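Local coordinates for aminopeptidase-like protein (Chaetomium thermophilum, PDB 5JM6), which probably acts as a zinc-dependent aminopeptidase of the M18 family, assembles into a dodecamer and is linked to the Cvt pathway of selective autophagy, at residues Gln56-Phe61 with Cys310-Phe315; Glu52-Pro57 with Leu318-Arg323. All blocks are in the same frame, centred on the assembly; numbering follows the deposited sequence.

Interaction 1 of 2, residues Gln56-Phe61 with Cys310-Phe315; sequences QPYLDF and CSWAAF
The indole of Trp312 meets two rings of helix 55-64 from one and the same side, Tyr58 by its edge and Phe61 in an offset stack. Together they form an aromatic cluster that joins helix 55-64 to helix 305-320. Tyr58 meets the indole in an offset edge-to-face arrangement, its own edge turned to the face of Trp312 with the planes at 60°. Its CB also makes a CH-pi contact, 4.0 Å from the centroid of the six-membered ring. Phe61 behaves differently: its centroid is 4.2 Å from that of the five-membered ring and the planes are only 23° apart, with Trp312 CD1 over the centre of the phenyl face. Pro57 adds its CB at the far end of the indole, near CZ2 and CH2. Trp312 projects across the gap because CG is anti to the backbone N (chi1 -174°), and this large side chain spans axes that stay 11.4 Å apart where the two short segments come closest. The indole N-H is not left to the apolar cluster: NE1 hydrogen-bonds to Tyr74 OH on helix 68-81, and the Tyr74 ring also meets that of Phe61. Helix 305-320 carries the zinc ligand Asp306 in its first turn; the Tyr58 side chain is about 9 Å from that of Asp306 and about 12 Å from a bound zinc ion, so the cluster is near the metal site but not part of it. On the indole, Tyr58 approaches most closely through CD1, which is 3.5 Å from Trp312 CE3.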
ATOM      1  N   GLN A  56       4.269  48.475  28.373  1.00 34.65           N
ATOM      2  CA  GLN A  56       4.276  47.902  29.718  1.00 36.27           C
ATOM      3  C   GLN A  56       2.871  47.743  30.331  1.00 35.23           C
ATOM      4  O   GLN A  56       2.624  46.750  31.017  1.00 33.88           O
ATOM      5  CB  GLN A  56       5.173  48.705  30.664  1.00 34.22           C
ATOM      6  CG  GLN A  56       5.370  48.020  32.021  1.00 38.27           C
ATOM      7  CD  GLN A  56       6.530  47.034  32.032  1.00 48.23           C
ATOM      8  OE1 GLN A  56       7.389  47.057  31.152  1.00 48.49           O
ATOM      9  NE2 GLN A  56       6.552  46.156  33.031  1.00 57.31           N
ATOM     10  N   PRO A  57       1.958  48.719  30.124  1.00 32.80           N
ATOM     11  CA  PRO A  57       0.603  48.434  30.618  1.00 31.10           C
ATOM     12  C   PRO A  57      -0.015  47.168  30.015  1.00 34.72           C
ATOM     13  O   PRO A  57      -0.699  46.437  30.732  1.00 33.42           O
ATOM     14  CB  PRO A  57      -0.185  49.679  30.206  1.00 31.67           C
ATOM     15  CG  PRO A  57       0.825  50.769  30.234  1.00 35.14           C
ATOM     16  CD  PRO A  57       2.101  50.139  29.735  1.00 35.12           C
ATOM     17  N   TYR A  58       0.231  46.903  28.734  1.00 33.28           N
ATOM     18  CA  TYR A  58      -0.249  45.666  28.125  1.00 31.64           C
ATOM     19  C   TYR A  58       0.435  44.454  28.746  1.00 36.40           C
ATOM     20  O   TYR A  58      -0.212  43.443  29.021  1.00 33.76           O
ATOM     21  CB  TYR A  58      -0.025  45.665  26.612  1.00 31.35           C
ATOM     22  CG  TYR A  58      -0.442  44.369  25.949  1.00 34.38           C
ATOM     23  CD1 TYR A  58      -1.785  44.051  25.786  1.00 33.61           C
ATOM     24  CD2 TYR A  58       0.504  43.461  25.489  1.00 36.57           C
ATOM     25  CE1 TYR A  58      -2.174  42.869  25.183  1.00 36.20           C
ATOM     26  CE2 TYR A  58       0.124  42.274  24.884  1.00 34.58           C
ATOM     27  CZ  TYR A  58      -1.216  41.985  24.733  1.00 40.44           C
ATOM     28  OH  TYR A  58      -1.600  40.806  24.133  1.00 35.22           O
ATOM     29  N   LEU A  59       1.744  44.559  28.956  1.00 34.23           N
ATOM     30  CA  LEU A  59       2.506  43.489  29.587  1.00 29.57           C
ATOM     31  C   LEU A  59       1.909  43.116  30.938  1.00 30.42           C
ATOM     32  O   LEU A  59       1.610  41.949  31.190  1.00 31.46           O
ATOM     33  CB  LEU A  59       3.972  43.892  29.752  1.00 34.89           C
ATOM     34  CG  LEU A  59       4.830  43.849  28.487  1.00 36.01           C
ATOM     35  CD1 LEU A  59       6.254  44.282  28.790  1.00 32.52           C
ATOM     36  CD2 LEU A  59       4.808  42.454  27.888  1.00 31.60           C
ATOM     37  N   ASP A  60       1.721  44.115  31.795  1.00 35.08           N
ATOM     38  CA  ASP A  60       1.163  43.885  33.124  1.00 35.34           C
ATOM     39  C   ASP A  60      -0.246  43.312  33.057  1.00 32.48           C
ATOM     40  O   ASP A  60      -0.620  42.480  33.882  1.00 32.80           O
ATOM     41  CB  ASP A  60       1.153  45.179  33.937  1.00 32.38           C
ATOM     42  CG  ASP A  60       2.545  45.677  34.252  1.00 42.19           C
ATOM     43  OD1 ASP A  60       3.476  44.846  34.315  1.00 44.61           O
ATOM     44  OD2 ASP A  60       2.708  46.900  34.442  1.00 49.24           O
ATOM     45  N   PHE A  61      -1.027  43.762  32.082  1.00 30.15           N
ATOM     46  CA  PHE A  61      -2.370  43.230  31.902  1.00 31.91           C
ATOM     47  C   PHE A  61      -2.305  41.725  31.639  1.00 31.58           C
ATOM     48  O   PHE A  61      -2.923  40.942  32.358  1.00 28.60           O
ATOM     49  CB  PHE A  61      -3.093  43.960  30.765  1.00 32.71           C
ATOM     50  CG  PHE A  61      -4.315  43.246  30.262  1.00 32.37           C
ATOM     51  CD1 PHE A  61      -5.446  43.128  31.052  1.00 31.79           C
ATOM     52  CD2 PHE A  61      -4.334  42.705  28.988  1.00 29.45           C
ATOM     53  CE1 PHE A  61      -6.570  42.471  30.584  1.00 30.14           C
ATOM     54  CE2 PHE A  61      -5.453  42.051  28.513  1.00 29.86           C
ATOM     55  CZ  PHE A  61      -6.572  41.933  29.311  1.00 32.15           C
ATOM     56  N   CYS A 310      -6.417  42.257  20.840  1.00 41.10           N
ATOM     57  CA  CYS A 310      -7.332  43.176  20.161  1.00 38.35           C
ATOM     58  C   CYS A 310      -8.381  43.717  21.125  1.00 36.98           C
ATOM     59  O   CYS A 310      -8.787  44.875  21.024  1.00 35.11           O
ATOM     60  CB  CYS A 310      -8.022  42.502  18.972  1.00 42.12           C
ATOM     61  SG  CYS A 310      -6.970  42.234  17.526  1.00 58.29           S
ATOM     62  N   SER A 311      -8.815  42.881  22.062  1.00 37.47           N
ATOM     63  CA  SER A 311      -9.796  43.306  23.052  1.00 31.81           C
ATOM     64  C   SER A 311      -9.236  44.396  23.957  1.00 35.97           C
ATOM     65  O   SER A 311      -9.892  45.411  24.189  1.00 36.27           O
ATOM     66  CB  SER A 311     -10.263  42.121  23.895  1.00 31.76           C
ATOM     67  OG  SER A 311     -11.061  41.236  23.129  1.00 34.94           O
ATOM     68  N   TRP A 312      -8.024  44.190  24.464  1.00 35.38           N
ATOM     69  CA  TRP A 312      -7.426  45.160  25.373  1.00 32.49           C
ATOM     70  C   TRP A 312      -7.213  46.503  24.686  1.00 30.45           C
ATOM     71  O   TRP A 312      -7.458  47.553  25.278  1.00 31.66           O
ATOM     72  CB  TRP A 312      -6.101  44.644  25.929  1.00 32.14           C
ATOM     73  CG  TRP A 312      -5.515  45.543  26.967  1.00 33.42           C
ATOM     74  CD1 TRP A 312      -5.863  45.610  28.284  1.00 30.55           C
ATOM     75  CD2 TRP A 312      -4.478  46.509  26.775  1.00 28.23           C
ATOM     76  NE1 TRP A 312      -5.105  46.560  28.926  1.00 29.49           N
ATOM     77  CE2 TRP A 312      -4.246  47.126  28.021  1.00 31.76           C
ATOM     78  CE3 TRP A 312      -3.721  46.914  25.671  1.00 27.12           C
ATOM     79  CZ2 TRP A 312      -3.290  48.124  28.193  1.00 34.27           C
ATOM     80  CZ3 TRP A 312      -2.773  47.905  25.844  1.00 31.64           C
ATOM     81  CH2 TRP A 312      -2.566  48.498  27.095  1.00 32.44           C
ATOM     82  N   ALA A 313      -6.765  46.468  23.436  1.00 33.22           N
ATOM     83  CA  ALA A 313      -6.539  47.692  22.675  1.00 34.07           C
ATOM     84  C   ALA A 313      -7.855  48.413  22.398  1.00 35.58           C
ATOM     85  O   ALA A 313      -7.914  49.643  22.419  1.00 32.82           O
ATOM     86  CB  ALA A 313      -5.813  47.386  21.376  1.00 33.34           C
ATOM     87  N   ALA A 314      -8.908  47.643  22.137  1.00 34.82           N
ATOM     88  CA  ALA A 314     -10.235  48.211  21.927  1.00 33.81           C
ATOM     89  C   ALA A 314     -10.733  48.875  23.205  1.00 36.35           C
ATOM     90  O   ALA A 314     -11.229  50.002  23.179  1.00 38.71           O
ATOM     91  CB  ALA A 314     -11.209  47.139  21.467  1.00 29.26           C
ATOM     92  N   PHE A 315     -10.593  48.166  24.320  1.00 30.86           N
ATOM     93  CA  PHE A 315     -10.963  48.686  25.629  1.00 28.41           C
ATOM     94  C   PHE A 315     -10.232  49.994  25.927  1.00 34.89           C
ATOM     95  O   PHE A 315     -10.850  50.978  26.332  1.00 29.79           O
ATOM     96  CB  PHE A 315     -10.667  47.642  26.711  1.00 33.90           C
ATOM     97  CG  PHE A 315     -10.921  48.118  28.116  1.00 33.32           C
ATOM     98  CD1 PHE A 315     -12.209  48.180  28.623  1.00 33.00           C
ATOM     99  CD2 PHE A 315      -9.866  48.479  28.937  1.00 31.21           C
ATOM    100  CE1 PHE A 315     -12.439  48.610  29.917  1.00 36.71           C
ATOM    101  CE2 PHE A 315     -10.090  48.906  30.232  1.00 40.79           C
ATOM    102  CZ  PHE A 315     -11.378  48.973  30.722  1.00 40.52           C
TER

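Interaction 2 of 2, residues Glu52-Pro57 with Leu318-Arg323; sequences EHFTQP and LLHAKR
Phe54 and His320 meet ring to ring in an edge-to-face (T-shaped) pair at the surface, joining the 3-10 turn that leads into helix 55-64 to the last part of helix 305-320. Along 318-323, Leu318 comes first and faces the interior, packing on Lys331 and Val333 of strand 330-336 in the mixed sheet, and both it and Leu319 touch Tyr84. His320 makes the whole contact from this side: its imidazole offers a face to the edge of the Phe54 ring, with centroids 5.4 Å apart and planes at 67°. Phe54 CZ stands 4.1 Å above the imidazole plane, offset toward the rim of the ring and not over its middle. The CA atoms of Phe54 and His320 lie 11.7 Å apart, so the two rings meet midway between well-separated backbones, and the contact buries only 67 Å² in all. In each residue CB already points at the other segment, and a CG placed anti to the carbonyl carbon (chi1 -67° in Phe54, -74° in His320) carries the ring on into the gap from opposite directions. Past His320, Ala321 N bonds to Leu318 O at 3.2 Å, while helix 495-514 takes Lys322 N through Asp508 OD1 and the His320 carbonyl through Lys504. Phe54 is wedged more deeply than its partner, since its ring also rests on Trp312, Met316 and Val500, and the imidazole covers its outer end. On the first segment, Thr55 N bonds to Glu52 O at 3.2 Å and closes the turn that carries Phe54. The nearest atoms of the aromatic pair are Phe54 CE2 and His320 NE2, 4.0 Å apart.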
ATOM      1  N   GLU A  52       4.373  53.384  22.143  1.00 52.48           N
ATOM      2  CA  GLU A  52       5.249  52.748  23.121  1.00 48.53           C
ATOM      3  C   GLU A  52       4.721  52.885  24.549  1.00 43.91           C
ATOM      4  O   GLU A  52       5.063  52.083  25.417  1.00 44.30           O
ATOM      5  CB  GLU A  52       6.664  53.330  23.036  1.00 51.29           C
ATOM      6  CG  GLU A  52       6.727  54.846  22.929  1.00 58.72           C
ATOM      7  CD  GLU A  52       6.612  55.338  21.496  1.00 62.71           C
ATOM      8  OE1 GLU A  52       6.001  54.631  20.667  1.00 58.90           O
ATOM      9  OE2 GLU A  52       7.141  56.429  21.199  1.00 68.73           O
ATOM     10  N   HIS A  53       3.882  53.887  24.793  1.00 48.14           N
ATOM     11  CA  HIS A  53       3.369  54.112  26.141  1.00 44.60           C
ATOM     12  C   HIS A  53       2.361  53.045  26.570  1.00 44.19           C
ATOM     13  O   HIS A  53       1.933  53.027  27.722  1.00 50.98           O
ATOM     14  CB  HIS A  53       2.735  55.503  26.251  1.00 49.44           C
ATOM     15  CG  HIS A  53       3.726  56.623  26.177  1.00 58.52           C
ATOM     16  ND1 HIS A  53       3.409  57.865  25.669  1.00 61.00           N
ATOM     17  CD2 HIS A  53       5.025  56.690  26.550  1.00 57.27           C
ATOM     18  CE1 HIS A  53       4.473  58.647  25.729  1.00 63.71           C
ATOM     19  NE2 HIS A  53       5.467  57.958  26.260  1.00 57.41           N
ATOM     20  N   PHE A  54       1.958  52.178  25.645  1.00 46.58           N
ATOM     21  CA  PHE A  54       1.069  51.071  25.993  1.00 39.30           C
ATOM     22  C   PHE A  54       1.770  49.725  26.173  1.00 38.38           C
ATOM     23  O   PHE A  54       1.125  48.739  26.529  1.00 37.49           O
ATOM     24  CB  PHE A  54      -0.032  50.942  24.943  1.00 38.24           C
ATOM     25  CG  PHE A  54      -0.971  52.106  24.925  1.00 41.69           C
ATOM     26  CD1 PHE A  54      -0.701  53.216  24.144  1.00 42.58           C
ATOM     27  CD2 PHE A  54      -2.111  52.105  25.710  1.00 36.16           C
ATOM     28  CE1 PHE A  54      -1.557  54.297  24.135  1.00 42.08           C
ATOM     29  CE2 PHE A  54      -2.973  53.183  25.705  1.00 35.55           C
ATOM     30  CZ  PHE A  54      -2.695  54.282  24.916  1.00 34.82           C
ATOM     31  N   THR A  55       3.079  49.679  25.945  1.00 36.97           N
ATOM     32  CA  THR A  55       3.789  48.403  25.970  1.00 37.82           C
ATOM     33  C   THR A  55       3.790  47.761  27.359  1.00 38.09           C
ATOM     34  O   THR A  55       3.372  46.615  27.508  1.00 35.67           O
ATOM     35  CB  THR A  55       5.243  48.549  25.480  1.00 38.47           C
ATOM     36  OG1 THR A  55       5.249  49.118  24.164  1.00 45.24           O
ATOM     37  CG2 THR A  55       5.927  47.189  25.433  1.00 30.88           C
ATOM     38  N   GLN A  56       4.269  48.475  28.373  1.00 34.65           N
ATOM     39  CA  GLN A  56       4.276  47.902  29.718  1.00 36.27           C
ATOM     40  C   GLN A  56       2.871  47.743  30.331  1.00 35.23           C
ATOM     41  O   GLN A  56       2.624  46.750  31.017  1.00 33.88           O
ATOM     42  CB  GLN A  56       5.173  48.705  30.664  1.00 34.22           C
ATOM     43  CG  GLN A  56       5.370  48.020  32.021  1.00 38.27           C
ATOM     44  CD  GLN A  56       6.530  47.034  32.032  1.00 48.23           C
ATOM     45  OE1 GLN A  56       7.389  47.057  31.152  1.00 48.49           O
ATOM     46  NE2 GLN A  56       6.552  46.156  33.031  1.00 57.31           N
ATOM     47  N   PRO A  57       1.958  48.719  30.124  1.00 32.80           N
ATOM     48  CA  PRO A  57       0.603  48.434  30.618  1.00 31.10           C
ATOM     49  C   PRO A  57      -0.015  47.168  30.015  1.00 34.72           C
ATOM     50  O   PRO A  57      -0.699  46.437  30.732  1.00 33.42           O
ATOM     51  CB  PRO A  57      -0.185  49.679  30.206  1.00 31.67           C
ATOM     52  CG  PRO A  57       0.825  50.769  30.234  1.00 35.14           C
ATOM     53  CD  PRO A  57       2.101  50.139  29.735  1.00 35.12           C
ATOM     54  N   LEU A 318     -11.515  52.980  23.960  1.00 31.33           N
ATOM     55  CA  LEU A 318     -12.709  53.569  24.551  1.00 34.25           C
ATOM     56  C   LEU A 318     -12.335  54.500  25.702  1.00 36.12           C
ATOM     57  O   LEU A 318     -12.818  55.628  25.774  1.00 43.08           O
ATOM     58  CB  LEU A 318     -13.669  52.485  25.041  1.00 38.15           C
ATOM     59  CG  LEU A 318     -15.024  52.998  25.532  1.00 29.14           C
ATOM     60  CD1 LEU A 318     -15.733  53.761  24.423  1.00 32.51           C
ATOM     61  CD2 LEU A 318     -15.886  51.852  26.029  1.00 27.77           C
ATOM     62  N   LEU A 319     -11.463  54.031  26.590  1.00 32.16           N
ATOM     63  CA  LEU A 319     -11.027  54.845  27.721  1.00 26.96           C
ATOM     64  C   LEU A 319     -10.311  56.119  27.272  1.00 29.09           C
ATOM     65  O   LEU A 319     -10.335  57.128  27.974  1.00 29.22           O
ATOM     66  CB  LEU A 319     -10.108  54.042  28.648  1.00 25.74           C
ATOM     67  CG  LEU A 319     -10.724  52.910  29.475  1.00 28.23           C
ATOM     68  CD1 LEU A 319      -9.704  52.366  30.464  1.00 29.86           C
ATOM     69  CD2 LEU A 319     -11.981  53.375  30.197  1.00 34.03           C
ATOM     70  N   HIS A 320      -9.652  56.061  26.120  1.00 34.54           N
ATOM     71  CA  HIS A 320      -8.908  57.210  25.608  1.00 35.48           C
ATOM     72  C   HIS A 320      -9.642  58.022  24.536  1.00 34.76           C
ATOM     73  O   HIS A 320      -9.079  58.964  23.979  1.00 34.14           O
ATOM     74  CB  HIS A 320      -7.551  56.750  25.076  1.00 31.40           C
ATOM     75  CG  HIS A 320      -6.575  56.395  26.154  1.00 40.25           C
ATOM     76  ND1 HIS A 320      -5.528  57.215  26.511  1.00 44.16           N
ATOM     77  CD2 HIS A 320      -6.498  55.313  26.966  1.00 41.59           C
ATOM     78  CE1 HIS A 320      -4.842  56.652  27.490  1.00 45.27           C
ATOM     79  NE2 HIS A 320      -5.409  55.496  27.784  1.00 46.42           N
ATOM     80  N   ALA A 321     -10.883  57.657  24.234  1.00 33.52           N
ATOM     81  CA  ALA A 321     -11.629  58.341  23.180  1.00 31.20           C
ATOM     82  C   ALA A 321     -12.019  59.762  23.584  1.00 36.03           C
ATOM     83  O   ALA A 321     -12.113  60.078  24.770  1.00 37.72           O
ATOM     84  CB  ALA A 321     -12.870  57.543  22.810  1.00 30.59           C
ATOM     85  N   LYS A 322     -12.234  60.617  22.587  1.00 35.50           N
ATOM     86  CA  LYS A 322     -12.757  61.958  22.826  1.00 40.30           C
ATOM     87  C   LYS A 322     -14.165  61.894  23.398  1.00 43.90           C
ATOM     88  O   LYS A 322     -14.925  60.983  23.069  1.00 37.48           O
ATOM     89  CB  LYS A 322     -12.804  62.778  21.530  1.00 33.89           C
ATOM     90  CG  LYS A 322     -11.476  63.233  20.950  1.00 38.14           C
ATOM     91  CD  LYS A 322     -11.731  64.098  19.715  1.00 43.32           C
ATOM     92  CE  LYS A 322     -10.537  64.130  18.773  1.00 45.58           C
ATOM     93  NZ  LYS A 322     -10.877  64.764  17.465  1.00 49.32           N
ATOM     94  N   ARG A 323     -14.509  62.831  24.276  1.00 44.73           N
ATOM     95  CA  ARG A 323     -15.904  63.227  24.369  1.00 46.48           C
ATOM     96  C   ARG A 323     -15.997  64.696  23.992  1.00 46.27           C
ATOM     97  O   ARG A 323     -15.920  65.572  24.855  1.00 53.36           O
ATOM     98  CB  ARG A 323     -16.456  63.009  25.781  1.00 37.23           C
ATOM     99  CG  ARG A 323     -16.270  61.612  26.345  1.00 48.15           C
ATOM    100  CD  ARG A 323     -17.185  61.417  27.544  1.00 48.20           C
ATOM    101  NE  ARG A 323     -17.046  62.510  28.503  1.00 56.33           N
ATOM    102  CZ  ARG A 323     -18.018  62.937  29.302  1.00 51.04           C
ATOM    103  NH1 ARG A 323     -19.212  62.366  29.260  1.00 49.35           N
ATOM    104  NH2 ARG A 323     -17.798  63.941  30.139  1.00 54.36           N
TER

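Overall arrangement
Both interactions link the N-terminal end of the modelled chain to helix 305-320, some 250 residues later, and their centres are about 9 Å apart. They share Gln56 and Pro57: 52-57 runs straight into 56-61 on helix 55-64, while 310-315 precedes 318-323. Interaction 1 is buried and nearer the metal end of helix 305-320; interaction 2 lies at the surface, farther from it and away from the zinc site. The two touch directly where Phe54 O packs 3.7 Å from Trp312 CH2. The N-terminal segment thus crosses helix 305-320, which carries the zinc ligand Asp306, and packs on it at two successive places.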